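Local coordinates for protein putative N-acetylmuramoyl-L-alanine amidase,autolysin cwp6 (Peptoclostridium difficile, PDB 5J72) that probably hydrolyses the N-acetylmuramoyl–L-alanine amide bond of peptidoglycan with a zinc-dependent amidase domain, and carries CWB2 modules that anchor it to the cell wall, at residues K65-L70 against V106-I111; A130-L135 against S429-L434; V454-G459 against L486-Y491; E603-F606 against D612-K615. All coordinates share one frame; numbering follows the deposited sequence.

Interaction 1. Residues K65-L70 against V106-I111; sequences KDPEYL and VTQEFI
Gln108 extends from strand 106-113 of the largely antiparallel N-terminal beta domain and grips the loop linking strands 56-63 and 72-82. Its NE2 donates to Lys65 O at 3.0 Å, with an N-H...O angle of 158°. The acceptor lies close to the plane of the amide, while the donor is tilted 22° from the carbonyl plane of Lys65. Because CG stands anti to the backbone N (chi1 -178°) and the rest of the chain is extended, the amide is carried well out from the strand. There Pro67 CD packs 3.7 Å from Gln108 NE2. The Asp66 carboxylate, whose plane is only slightly turned from that of the amide, is joined to it through a water that receives an N-H from Gln108 NE2 and donates to Asp66 OD1 at 2.7 Å. Both N-H groups of the amide are therefore used. In the second shell, Trp73 NE1 of strand 72-82 binds Gln108 OE1, which fixes the oxygen end of the amide, consistent with NE2 facing Lys65 O. A second water makes a separate bridge, accepting from Lys65 N at 3.0 Å and donating to Gln108 OE1 at 3.0 Å.

Interaction 2. Residues A130-L135 against S429-L434; sequences APVKKL and SIASSL. With NA (sodium ion), chain E.
A backbone hydrogen bond between Ala130 and Ala431 fastens the start of strand 128-135 to the last turn of helix 424-433, in the alpha/beta region built from the CWB2 repeats. Strand 128-135 runs parallel to strand 411-418 and borders the strands of the third repeat, just as strands 232-236 and 334-341 border the other two parallel sheets. The contact therefore joins parts of the chain nearly 300 residues apart. Ala130 N donates to Ala431 O at 2.9 Å in a nearly straight bond (168°), but the donor sits well above the carbonyl plane, 57° out of it. The chain thus arrives over the face of the peptide group, and this carbonyl near the helix end gains a partner from the incoming strand. Small side chains allow the close approach: Ala431 CB lies 3.6 Å from Ala130 O. The same methyl meets Val132 CG2 at 3.6 Å, the branch that stands beside the backbone N and anti to the carbonyl carbon. Farther along the strand, Lys134 forms a salt bridge with Asp420. Beyond the Ala130–Ala431 bond, the helix end becomes part of a sodium site made entirely of main-chain carbonyls, those of Leu407, Ser408, Lys410 and Lys436 joining Ser433 O, which lies 2.1 Å from the sodium ion.

Interaction 3. Residues V454-G459 against L486-Y491; sequences VVIDPG and LATTEY
Ile456 turns CG1 beside its backbone N (chi1 -66°) and bends again at chi2 (-62°), which sets CD1 against the methyl of Thr488 on helix 477-494. That methyl is available because Thr488 holds CG2 anti to its own nitrogen and OG1 anti to its carbonyl carbon. Ile456 CD1 and Thr488 CG2 meet at 3.6 Å. One residue on, the Thr489 side chain runs antiparallel to that of the isoleucine, and its hydroxyl rests against the branch point rather than the tip: OG1 is 3.8 Å from Ile456 CG1 and 3.9 Å from Ile456 CB. The contact is purely van der Waals, and the two buried hydroxyls have their polar needs met from other directions, Thr488 OG1 by Gly626 O and Thr489 OG1 by Ala485 in the preceding turn. On the other side of the strand, Asp457 is bound by Arg514, Thr502 and Ser528. The side chain of Ile456 is about 14 Å from the zinc ion, so this is core packing of the amidase domain rather than part of the metal site. Strand 453-458 runs between the parallel strands 498-501 and 525-532 in the central sheet. Ile456 touches Val499 and Thr527 of these flanking strands, and packs against both helix 477-494 and Ile633 of helix 619-637.

Interaction 4. Residues E603-F606 against D612-K615; sequences ECAF and DMDK
Asp612 lays its carboxylate alongside Phe606, the two side chains pointing the same way, and takes the backbone N-H of that residue on OD1. The bond from Phe606 N to Asp612 OD1 is 3.0 Å long and almost linear (171°), and it uses the anti lone pair of the oxygen, the one directed away from OD2. OD1 also receives Gly540 N, so two main-chain N-H groups grip one buried carboxylate oxygen and would probably favour its charged form. Asp612 OD1 lies 3.6 Å from Phe606 CB and sits at the edge of the ring, near the ring plane, 4.0 Å from Phe606 CD1; the carboxylate plane is turned 53° from the ring. The aspartate reaches this place with CG beside its own backbone N (chi1 -77°). Its CB meanwhile packs 4.0 Å from Ala605 CB. Next in the helix, Met613 doubles back through bends at chi2 and chi3, bringing CE to 3.5 Å from Phe606 O and 4.2 Å from Ala605 CB. Asn609 OD1 accepts from Asp612 N at the start of helix 610-614. Just before the corner at Ala605, Cys604 pairs through its backbone with the zinc ligand His530. The arrangement belongs to the zinc-dependent amidase_3 fold: a short helix is pinned back onto the end of a central strand, with the side chain of Phe606 about 11 Å from the zinc ion, beyond the first shell of His460, Glu477 and His530.

Overall arrangement
From the N terminus the four contacts close in series, none nesting within or crossing another. Interaction 1 closes a 35-residue excursion inside the N-terminal beta domain. Interaction 2 spans almost 300 residues, bringing the chain back from the third CWB2 repeat to the strand that opens this region. The two adjoin, their centres about 17 Å apart, because strands 106-113 and 128-135 are antiparallel neighbours; Glu109 CB meets Pro131 CB at 3.6 Å. Interactions 3 and 4 close loops of 26 and 5 residues in the amidase domain, on strands of the same central sheet, again with centres about 17 Å apart. Between interactions 2 and 3 the nearest atoms are about 11 Å apart.

Interaction 1. Residues K65-L70 against V106-I111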
loop_
_atom_site.group_PDB
_atom_site.type_symbol
_atom_site.label_atom_id
_atom_site.label_comp_id
_atom_site.label_asym_id
_atom_site.label_seq_id
_atom_site.Cartn_x
_atom_site.Cartn_y
_atom_site.Cartn_z
ATOM N N LYS A 65 -29.487 -1.612 0.832
ATOM C CA LYS A 65 -30.560 -2.592 0.570
ATOM C C LYS A 65 -29.914 -3.921 0.202
ATOM O O LYS A 65 -28.938 -3.950 -0.544
ATOM C CB LYS A 65 -31.465 -2.123 -0.604
ATOM C CG LYS A 65 -32.200 -0.774 -0.377
ATOM C CD LYS A 65 -33.271 -0.830 0.671
ATOM C CE LYS A 65 -34.487 -1.633 0.236
ATOM N NZ LYS A 65 -35.236 -0.979 -0.891
ATOM N N ASP A 66 -30.451 -5.042 0.719
ATOM C CA ASP A 66 -29.897 -6.362 0.453
ATOM C C ASP A 66 -30.848 -7.109 -0.476
ATOM O O ASP A 66 -31.910 -7.548 -0.061
ATOM C CB ASP A 66 -29.683 -7.091 1.782
ATOM C CG ASP A 66 -28.438 -7.949 1.777
ATOM O OD1 ASP A 66 -27.773 -8.041 0.729
ATOM O OD2 ASP A 66 -28.156 -8.569 2.792
ATOM N N PRO A 67 -30.494 -7.306 -1.747
ATOM C CA PRO A 67 -31.389 -7.979 -2.690
ATOM C C PRO A 67 -31.583 -9.476 -2.470
ATOM O O PRO A 67 -30.640 -10.193 -2.186
ATOM C CB PRO A 67 -30.761 -7.611 -4.050
ATOM C CG PRO A 67 -29.260 -7.612 -3.715
ATOM C CD PRO A 67 -29.220 -6.884 -2.399
ATOM N N GLU A 68 -32.843 -9.918 -2.612
ATOM C CA GLU A 68 -33.178 -11.345 -2.425
ATOM C C GLU A 68 -32.644 -12.193 -3.572
ATOM O O GLU A 68 -32.362 -13.391 -3.397
ATOM C CB GLU A 68 -34.713 -11.540 -2.372
ATOM C CG GLU A 68 -35.317 -10.812 -1.161
ATOM C CD GLU A 68 -34.918 -11.428 0.182
ATOM O OE1 GLU A 68 -34.342 -12.532 0.249
ATOM O OE2 GLU A 68 -35.201 -10.792 1.217
ATOM N N TYR A 69 -32.495 -11.557 -4.753
ATOM C CA TYR A 69 -32.033 -12.325 -5.914
ATOM C C TYR A 69 -31.364 -11.329 -6.849
ATOM O O TYR A 69 -31.854 -10.181 -6.958
ATOM C CB TYR A 69 -33.273 -12.975 -6.630
ATOM C CG TYR A 69 -32.968 -13.718 -7.919
ATOM C CD1 TYR A 69 -32.035 -14.741 -7.955
ATOM C CD2 TYR A 69 -33.639 -13.393 -9.115
ATOM C CE1 TYR A 69 -31.756 -15.420 -9.135
ATOM C CE2 TYR A 69 -33.375 -14.081 -10.288
ATOM C CZ TYR A 69 -32.433 -15.081 -10.291
ATOM O OH TYR A 69 -32.156 -15.736 -11.461
ATOM N N LEU A 70 -30.276 -11.804 -7.516
ATOM C CA LEU A 70 -29.404 -10.974 -8.389
ATOM C C LEU A 70 -28.620 -9.991 -7.506
ATOM O O LEU A 70 -28.890 -9.804 -6.309
ATOM C CB LEU A 70 -30.149 -10.176 -9.507
ATOM C CG LEU A 70 -31.084 -11.035 -10.350
ATOM C CD1 LEU A 70 -31.734 -10.276 -11.541
ATOM C CD2 LEU A 70 -30.227 -12.149 -10.877
ATOM N N VAL A 106 -23.907 -1.450 -11.110
ATOM C CA VAL A 106 -23.030 -1.540 -9.939
ATOM C C VAL A 106 -23.243 -2.880 -9.306
ATOM O O VAL A 106 -24.417 -3.229 -9.060
ATOM C CB VAL A 106 -23.375 -0.372 -8.969
ATOM C CG1 VAL A 106 -22.676 -0.588 -7.626
ATOM C CG2 VAL A 106 -22.949 0.964 -9.614
ATOM N N THR A 107 -22.157 -3.663 -9.102
ATOM C CA THR A 107 -22.292 -4.995 -8.534
ATOM C C THR A 107 -22.111 -4.948 -7.021
ATOM O O THR A 107 -21.109 -4.400 -6.506
ATOM C CB THR A 107 -21.245 -5.924 -9.188
ATOM O OG1 THR A 107 -21.459 -5.899 -10.589
ATOM C CG2 THR A 107 -21.375 -7.352 -8.689
ATOM N N GLN A 108 -23.071 -5.525 -6.297
ATOM C CA GLN A 108 -23.005 -5.583 -4.828
ATOM C C GLN A 108 -22.583 -6.978 -4.442
ATOM O O GLN A 108 -23.350 -7.951 -4.536
ATOM C CB GLN A 108 -24.377 -5.232 -4.214
ATOM C CG GLN A 108 -24.351 -5.222 -2.681
ATOM C CD GLN A 108 -25.608 -4.537 -2.179
ATOM O OE1 GLN A 108 -26.018 -3.502 -2.690
ATOM N NE2 GLN A 108 -26.213 -5.072 -1.091
ATOM N N GLU A 109 -21.340 -7.118 -3.981
ATOM C CA GLU A 109 -20.818 -8.433 -3.594
ATOM C C GLU A 109 -20.973 -8.591 -2.085
ATOM O O GLU A 109 -21.412 -7.672 -1.397
ATOM C CB GLU A 109 -19.317 -8.487 -3.892
ATOM C CG GLU A 109 -18.989 -8.060 -5.294
ATOM C CD GLU A 109 -19.099 -9.237 -6.280
ATOM O OE1 GLU A 109 -18.631 -9.089 -7.420
ATOM O OE2 GLU A 109 -19.647 -10.280 -5.920
ATOM N N PHE A 110 -20.600 -9.755 -1.562
ATOM C CA PHE A 110 -20.675 -9.968 -0.122
ATOM C C PHE A 110 -19.494 -10.784 0.384
ATOM O O PHE A 110 -18.838 -11.452 -0.410
ATOM C CB PHE A 110 -22.022 -10.628 0.288
ATOM C CG PHE A 110 -22.218 -12.012 -0.274
ATOM C CD1 PHE A 110 -22.881 -12.200 -1.471
ATOM C CD2 PHE A 110 -21.754 -13.130 0.412
ATOM C CE1 PHE A 110 -23.064 -13.470 -1.991
ATOM C CE2 PHE A 110 -21.929 -14.405 -0.106
ATOM C CZ PHE A 110 -22.581 -14.569 -1.310
ATOM N N ILE A 111 -19.210 -10.698 1.669
ATOM C CA ILE A 111 -18.081 -11.443 2.302
ATOM C C ILE A 111 -18.302 -12.919 2.118
ATOM O O ILE A 111 -19.397 -13.403 2.463
ATOM C CB ILE A 111 -18.079 -11.059 3.794
ATOM C CG1 ILE A 111 -17.450 -9.656 3.930
ATOM C CG2 ILE A 111 -17.276 -12.116 4.608
ATOM C CD1 ILE A 111 -17.867 -8.994 5.303
HETATM O O HOH W 1 -28.016 -1.466 -1.767
HETATM O O HOH W 2 -25.227 -7.760 -0.161
#

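Interaction 2. Residues A130-L135 against S429-L434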
loop_
_atom_site.group_PDB
_atom_site.type_symbol
_atom_site.label_atom_id
_atom_site.label_comp_id
_atom_site.label_asym_id
_atom_site.label_seq_id
_atom_site.Cartn_x
_atom_site.Cartn_y
_atom_site.Cartn_z
ATOM N N ALA A 130 -13.113 -10.559 2.464
ATOM C CA ALA A 130 -13.713 -9.447 1.709
ATOM C C ALA A 130 -13.751 -9.850 0.280
ATOM O O ALA A 130 -12.861 -10.560 -0.196
ATOM C CB ALA A 130 -12.854 -8.188 1.894
ATOM N N PRO A 131 -14.788 -9.466 -0.497
ATOM C CA PRO A 131 -14.794 -9.882 -1.908
ATOM C C PRO A 131 -13.590 -9.293 -2.707
ATOM O O PRO A 131 -13.192 -8.149 -2.460
ATOM C CB PRO A 131 -16.150 -9.322 -2.431
ATOM C CG PRO A 131 -16.463 -8.141 -1.465
ATOM C CD PRO A 131 -15.994 -8.708 -0.129
ATOM N N VAL A 132 -13.058 -10.059 -3.648
ATOM C CA VAL A 132 -11.913 -9.624 -4.435
ATOM C C VAL A 132 -12.340 -9.357 -5.851
ATOM O O VAL A 132 -12.985 -10.210 -6.488
ATOM C CB VAL A 132 -10.871 -10.769 -4.373
ATOM C CG1 VAL A 132 -9.714 -10.572 -5.346
ATOM C CG2 VAL A 132 -10.337 -10.902 -2.947
ATOM N N LYS A 133 -11.975 -8.176 -6.378
ATOM C CA LYS A 133 -12.249 -7.877 -7.789
ATOM C C LYS A 133 -10.887 -7.900 -8.491
ATOM O O LYS A 133 -10.024 -7.090 -8.162
ATOM C CB LYS A 133 -12.946 -6.504 -7.873
ATOM C CG LYS A 133 -13.039 -6.032 -9.336
ATOM C CD LYS A 133 -14.221 -6.682 -10.028
ATOM C CE LYS A 133 -14.299 -6.243 -11.494
ATOM N NZ LYS A 133 -15.280 -7.075 -12.218
ATOM N N LYS A 134 -10.655 -8.792 -9.431
ATOM C CA LYS A 134 -9.352 -8.853 -10.079
ATOM C C LYS A 134 -9.325 -8.008 -11.382
ATOM O O LYS A 134 -10.195 -8.168 -12.220
ATOM C CB LYS A 134 -9.009 -10.311 -10.401
ATOM C CG LYS A 134 -7.626 -10.441 -10.988
ATOM C CD LYS A 134 -7.207 -11.879 -11.086
ATOM C CE LYS A 134 -5.763 -11.939 -11.511
ATOM N NZ LYS A 134 -5.438 -13.272 -12.057
ATOM N N LEU A 135 -8.350 -7.112 -11.523
ATOM C CA LEU A 135 -8.219 -6.225 -12.709
ATOM C C LEU A 135 -6.898 -6.562 -13.301
ATOM O O LEU A 135 -5.851 -6.072 -12.843
ATOM C CB LEU A 135 -8.264 -4.713 -12.260
ATOM C CG LEU A 135 -9.545 -4.364 -11.497
ATOM C CD1 LEU A 135 -9.505 -2.821 -10.989
ATOM C CD2 LEU A 135 -10.831 -4.592 -12.435
ATOM N N SER A 429 -5.191 -14.237 1.723
ATOM C CA SER A 429 -4.800 -13.920 3.101
ATOM C C SER A 429 -5.150 -12.480 3.400
ATOM O O SER A 429 -5.678 -12.136 4.455
ATOM C CB SER A 429 -3.277 -14.104 3.286
ATOM O OG SER A 429 -2.889 -13.624 4.552
ATOM N N ILE A 430 -4.801 -11.583 2.444
ATOM C CA ILE A 430 -5.103 -10.169 2.656
ATOM C C ILE A 430 -6.638 -9.913 2.741
ATOM O O ILE A 430 -7.108 -9.157 3.604
ATOM C CB ILE A 430 -4.489 -9.375 1.474
ATOM C CG1 ILE A 430 -2.939 -9.322 1.679
ATOM C CG2 ILE A 430 -5.053 -7.905 1.496
ATOM C CD1 ILE A 430 -2.199 -8.946 0.374
ATOM N N ALA A 431 -7.373 -10.521 1.815
ATOM C CA ALA A 431 -8.855 -10.375 1.774
ATOM C C ALA A 431 -9.473 -10.940 3.090
ATOM O O ALA A 431 -10.418 -10.342 3.618
ATOM C CB ALA A 431 -9.373 -11.082 0.534
ATOM N N SER A 432 -8.885 -12.049 3.677
ATOM C CA SER A 432 -9.432 -12.556 4.990
ATOM C C SER A 432 -9.157 -11.586 6.100
ATOM O O SER A 432 -10.055 -11.239 6.863
ATOM C CB SER A 432 -8.817 -13.921 5.329
ATOM O OG SER A 432 -8.970 -14.790 4.224
ATOM N N SER A 433 -7.871 -11.057 6.209
ATOM C CA SER A 433 -7.653 -10.073 7.286
ATOM C C SER A 433 -8.513 -8.892 7.203
ATOM O O SER A 433 -8.867 -8.257 8.238
ATOM C CB SER A 433 -6.195 -9.551 7.272
ATOM O OG SER A 433 -5.266 -10.631 7.192
ATOM N N LEU A 434 -8.833 -8.482 5.950
ATOM C CA LEU A 434 -9.582 -7.225 5.827
ATOM C C LEU A 434 -11.117 -7.406 5.974
ATOM O O LEU A 434 -11.872 -6.445 5.771
ATOM C CB LEU A 434 -9.232 -6.550 4.427
ATOM C CG LEU A 434 -7.814 -5.887 4.461
ATOM C CD1 LEU A 434 -7.420 -5.504 2.984
ATOM C CD2 LEU A 434 -7.900 -4.648 5.413
HETATM NA NA NA E . -8.538 -6.736 9.632
#

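Interaction 3. Residues V454-G459 against L486-Y491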
loop_
_atom_site.group_PDB
_atom_site.type_symbol
_atom_site.label_atom_id
_atom_site.label_comp_id
_atom_site.label_asym_id
_atom_site.label_seq_id
_atom_site.Cartn_x
_atom_site.Cartn_y
_atom_site.Cartn_z
ATOM N N VAL A 454 8.329 -21.621 11.404
ATOM C CA VAL A 454 9.193 -21.058 12.452
ATOM C C VAL A 454 8.326 -20.083 13.255
ATOM O O VAL A 454 7.469 -19.411 12.686
ATOM C CB VAL A 454 10.367 -20.292 11.801
ATOM C CG1 VAL A 454 11.157 -19.524 12.837
ATOM C CG2 VAL A 454 11.306 -21.266 11.083
ATOM N N VAL A 455 8.550 -20.014 14.552
ATOM C CA VAL A 455 7.870 -19.028 15.372
ATOM C C VAL A 455 8.958 -18.039 15.709
ATOM O O VAL A 455 10.053 -18.409 16.148
ATOM C CB VAL A 455 7.229 -19.623 16.610
ATOM C CG1 VAL A 455 6.790 -18.506 17.594
ATOM C CG2 VAL A 455 6.012 -20.482 16.232
ATOM N N ILE A 456 8.684 -16.720 15.458
ATOM C CA ILE A 456 9.629 -15.657 15.770
ATOM C C ILE A 456 9.021 -14.877 16.968
ATOM O O ILE A 456 7.863 -14.487 16.909
ATOM C CB ILE A 456 9.775 -14.712 14.544
ATOM C CG1 ILE A 456 10.441 -15.478 13.331
ATOM C CG2 ILE A 456 10.611 -13.511 14.914
ATOM C CD1 ILE A 456 11.905 -15.950 13.719
ATOM N N ASP A 457 9.825 -14.656 18.017
ATOM C CA ASP A 457 9.319 -13.971 19.213
ATOM C C ASP A 457 10.148 -12.739 19.577
ATOM O O ASP A 457 11.241 -12.840 20.143
ATOM C CB ASP A 457 9.347 -15.020 20.381
ATOM C CG ASP A 457 9.018 -14.412 21.740
ATOM O OD1 ASP A 457 8.020 -13.677 21.827
ATOM O OD2 ASP A 457 9.792 -14.677 22.724
ATOM N N PRO A 458 9.682 -11.543 19.247
ATOM C CA PRO A 458 10.374 -10.265 19.580
ATOM C C PRO A 458 10.210 -10.074 21.119
ATOM O O PRO A 458 9.067 -9.935 21.560
ATOM C CB PRO A 458 9.620 -9.216 18.757
ATOM C CG PRO A 458 8.590 -9.965 17.933
ATOM C CD PRO A 458 8.412 -11.320 18.528
ATOM N N GLY A 459 11.288 -10.055 21.896
ATOM C CA GLY A 459 11.149 -10.026 23.353
ATOM C C GLY A 459 10.499 -8.754 23.859
ATOM O O GLY A 459 10.596 -7.709 23.209
ATOM N N LEU A 486 10.759 -8.322 12.586
ATOM C CA LEU A 486 9.957 -8.145 11.345
ATOM C C LEU A 486 10.890 -8.482 10.149
ATOM O O LEU A 486 10.445 -9.106 9.186
ATOM C CB LEU A 486 9.465 -6.646 11.230
ATOM C CG LEU A 486 8.253 -6.432 12.246
ATOM C CD1 LEU A 486 8.046 -4.883 12.503
ATOM C CD2 LEU A 486 6.933 -7.077 11.697
ATOM N N ALA A 487 12.131 -8.037 10.236
ATOM C CA ALA A 487 13.076 -8.285 9.110
ATOM C C ALA A 487 13.399 -9.783 9.000
ATOM O O ALA A 487 13.535 -10.308 7.895
ATOM C CB ALA A 487 14.324 -7.461 9.329
ATOM N N THR A 488 13.550 -10.488 10.146
ATOM C CA THR A 488 13.761 -11.928 10.096
ATOM C C THR A 488 12.571 -12.620 9.461
ATOM O O THR A 488 12.700 -13.557 8.654
ATOM C CB THR A 488 13.900 -12.482 11.560
ATOM O OG1 THR A 488 15.002 -11.822 12.159
ATOM C CG2 THR A 488 14.078 -14.052 11.575
ATOM N N THR A 489 11.348 -12.196 9.872
ATOM C CA THR A 489 10.155 -12.818 9.314
ATOM C C THR A 489 10.103 -12.596 7.790
ATOM O O THR A 489 9.783 -13.515 7.017
ATOM C CB THR A 489 8.878 -12.176 10.011
ATOM O OG1 THR A 489 8.956 -12.540 11.392
ATOM C CG2 THR A 489 7.576 -12.740 9.473
ATOM N N GLU A 490 10.400 -11.388 7.395
ATOM C CA GLU A 490 10.332 -11.020 5.971
ATOM C C GLU A 490 11.329 -11.941 5.155
ATOM O O GLU A 490 10.978 -12.452 4.108
ATOM C CB GLU A 490 10.795 -9.577 5.813
ATOM C CG GLU A 490 10.429 -9.097 4.427
ATOM C CD GLU A 490 8.924 -8.687 4.382
ATOM O OE1 GLU A 490 8.114 -9.193 5.185
ATOM O OE2 GLU A 490 8.583 -7.853 3.552
ATOM N N TYR A 491 12.547 -12.141 5.693
ATOM C CA TYR A 491 13.509 -13.005 4.973
ATOM C C TYR A 491 12.989 -14.399 4.904
ATOM O O TYR A 491 12.972 -15.005 3.819
ATOM C CB TYR A 491 14.867 -12.981 5.659
ATOM C CG TYR A 491 15.805 -13.943 4.941
ATOM C CD1 TYR A 491 16.471 -13.556 3.785
ATOM C CD2 TYR A 491 15.941 -15.259 5.370
ATOM C CE1 TYR A 491 17.237 -14.464 3.060
ATOM C CE2 TYR A 491 16.722 -16.180 4.662
ATOM C CZ TYR A 491 17.362 -15.775 3.506
ATOM O OH TYR A 491 18.119 -16.689 2.804
#

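Interaction 4. Residues E603-F606 against D612-K615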
loop_
_atom_site.group_PDB
_atom_site.type_symbol
_atom_site.label_atom_id
_atom_site.label_comp_id
_atom_site.label_asym_id
_atom_site.label_seq_id
_atom_site.Cartn_x
_atom_site.Cartn_y
_atom_site.Cartn_z
ATOM N N GLU A 603 20.622 -12.996 21.759
ATOM C CA GLU A 603 20.884 -11.674 22.328
ATOM C C GLU A 603 21.709 -11.026 21.248
ATOM O O GLU A 603 22.955 -11.185 21.240
ATOM C CB GLU A 603 21.691 -11.774 23.624
ATOM C CG GLU A 603 20.873 -12.487 24.685
ATOM C CD GLU A 603 19.962 -11.507 25.438
ATOM O OE1 GLU A 603 19.880 -10.338 25.047
ATOM O OE2 GLU A 603 19.338 -11.926 26.419
ATOM N N CYS A 604 21.044 -10.312 20.303
ATOM C CA CYS A 604 21.696 -9.733 19.120
ATOM C C CYS A 604 22.943 -8.929 19.358
ATOM O O CYS A 604 23.902 -9.018 18.597
ATOM C CB CYS A 604 20.692 -8.861 18.363
ATOM S SG CYS A 604 19.173 -9.750 17.941
ATOM N N ALA A 605 22.887 -8.075 20.389
ATOM C CA ALA A 605 23.959 -7.144 20.694
ATOM C C ALA A 605 23.620 -6.504 22.051
ATOM O O ALA A 605 22.510 -6.717 22.568
ATOM C CB ALA A 605 23.988 -6.062 19.627
ATOM N N PHE A 606 24.580 -5.753 22.637
ATOM C CA PHE A 606 24.355 -5.061 23.910
ATOM C C PHE A 606 23.810 -3.749 23.525
ATOM O O PHE A 606 24.500 -2.972 22.874
ATOM C CB PHE A 606 25.667 -4.896 24.728
ATOM C CG PHE A 606 25.956 -6.134 25.544
ATOM C CD1 PHE A 606 26.293 -7.329 24.925
ATOM C CD2 PHE A 606 25.808 -6.126 26.921
ATOM C CE1 PHE A 606 26.474 -8.487 25.663
ATOM C CE2 PHE A 606 25.989 -7.293 27.656
ATOM C CZ PHE A 606 26.319 -8.465 27.019
ATOM N N ASP A 612 28.647 -1.766 19.614
ATOM C CA ASP A 612 27.591 -2.649 19.087
ATOM C C ASP A 612 26.497 -1.821 18.443
ATOM O O ASP A 612 26.136 -2.065 17.299
ATOM C CB ASP A 612 26.975 -3.494 20.227
ATOM C CG ASP A 612 27.814 -4.660 20.690
ATOM O OD1 ASP A 612 27.354 -5.410 21.580
ATOM O OD2 ASP A 612 28.931 -4.838 20.157
ATOM N N MET A 613 25.962 -0.812 19.183
ATOM C CA MET A 613 24.859 0.033 18.693
ATOM C C MET A 613 25.230 0.891 17.496
ATOM O O MET A 613 24.357 1.240 16.694
ATOM C CB MET A 613 24.340 0.921 19.835
ATOM C CG MET A 613 23.673 0.093 20.887
ATOM S SD MET A 613 22.111 -0.572 20.174
ATOM C CE MET A 613 22.523 -2.181 20.040
ATOM N N ASP A 614 26.533 1.247 17.359
ATOM C CA ASP A 614 26.966 2.016 16.181
ATOM C C ASP A 614 26.728 1.147 14.873
ATOM O O ASP A 614 26.538 1.687 13.778
ATOM C CB ASP A 614 28.480 2.365 16.309
ATOM C CG ASP A 614 28.747 3.581 17.190
ATOM O OD1 ASP A 614 27.764 4.277 17.569
ATOM O OD2 ASP A 614 29.932 3.838 17.507
ATOM N N LYS A 615 26.746 -0.187 15.007
ATOM C CA LYS A 615 26.506 -1.046 13.852
ATOM C C LYS A 615 24.977 -1.273 13.643
ATOM O O LYS A 615 24.580 -1.961 12.690
ATOM C CB LYS A 615 27.210 -2.399 14.029
ATOM C CG LYS A 615 28.737 -2.287 14.022
ATOM C CD LYS A 615 29.359 -3.489 14.682
ATOM C CE LYS A 615 30.848 -3.313 14.833
ATOM N NZ LYS A 615 31.165 -2.527 16.063
#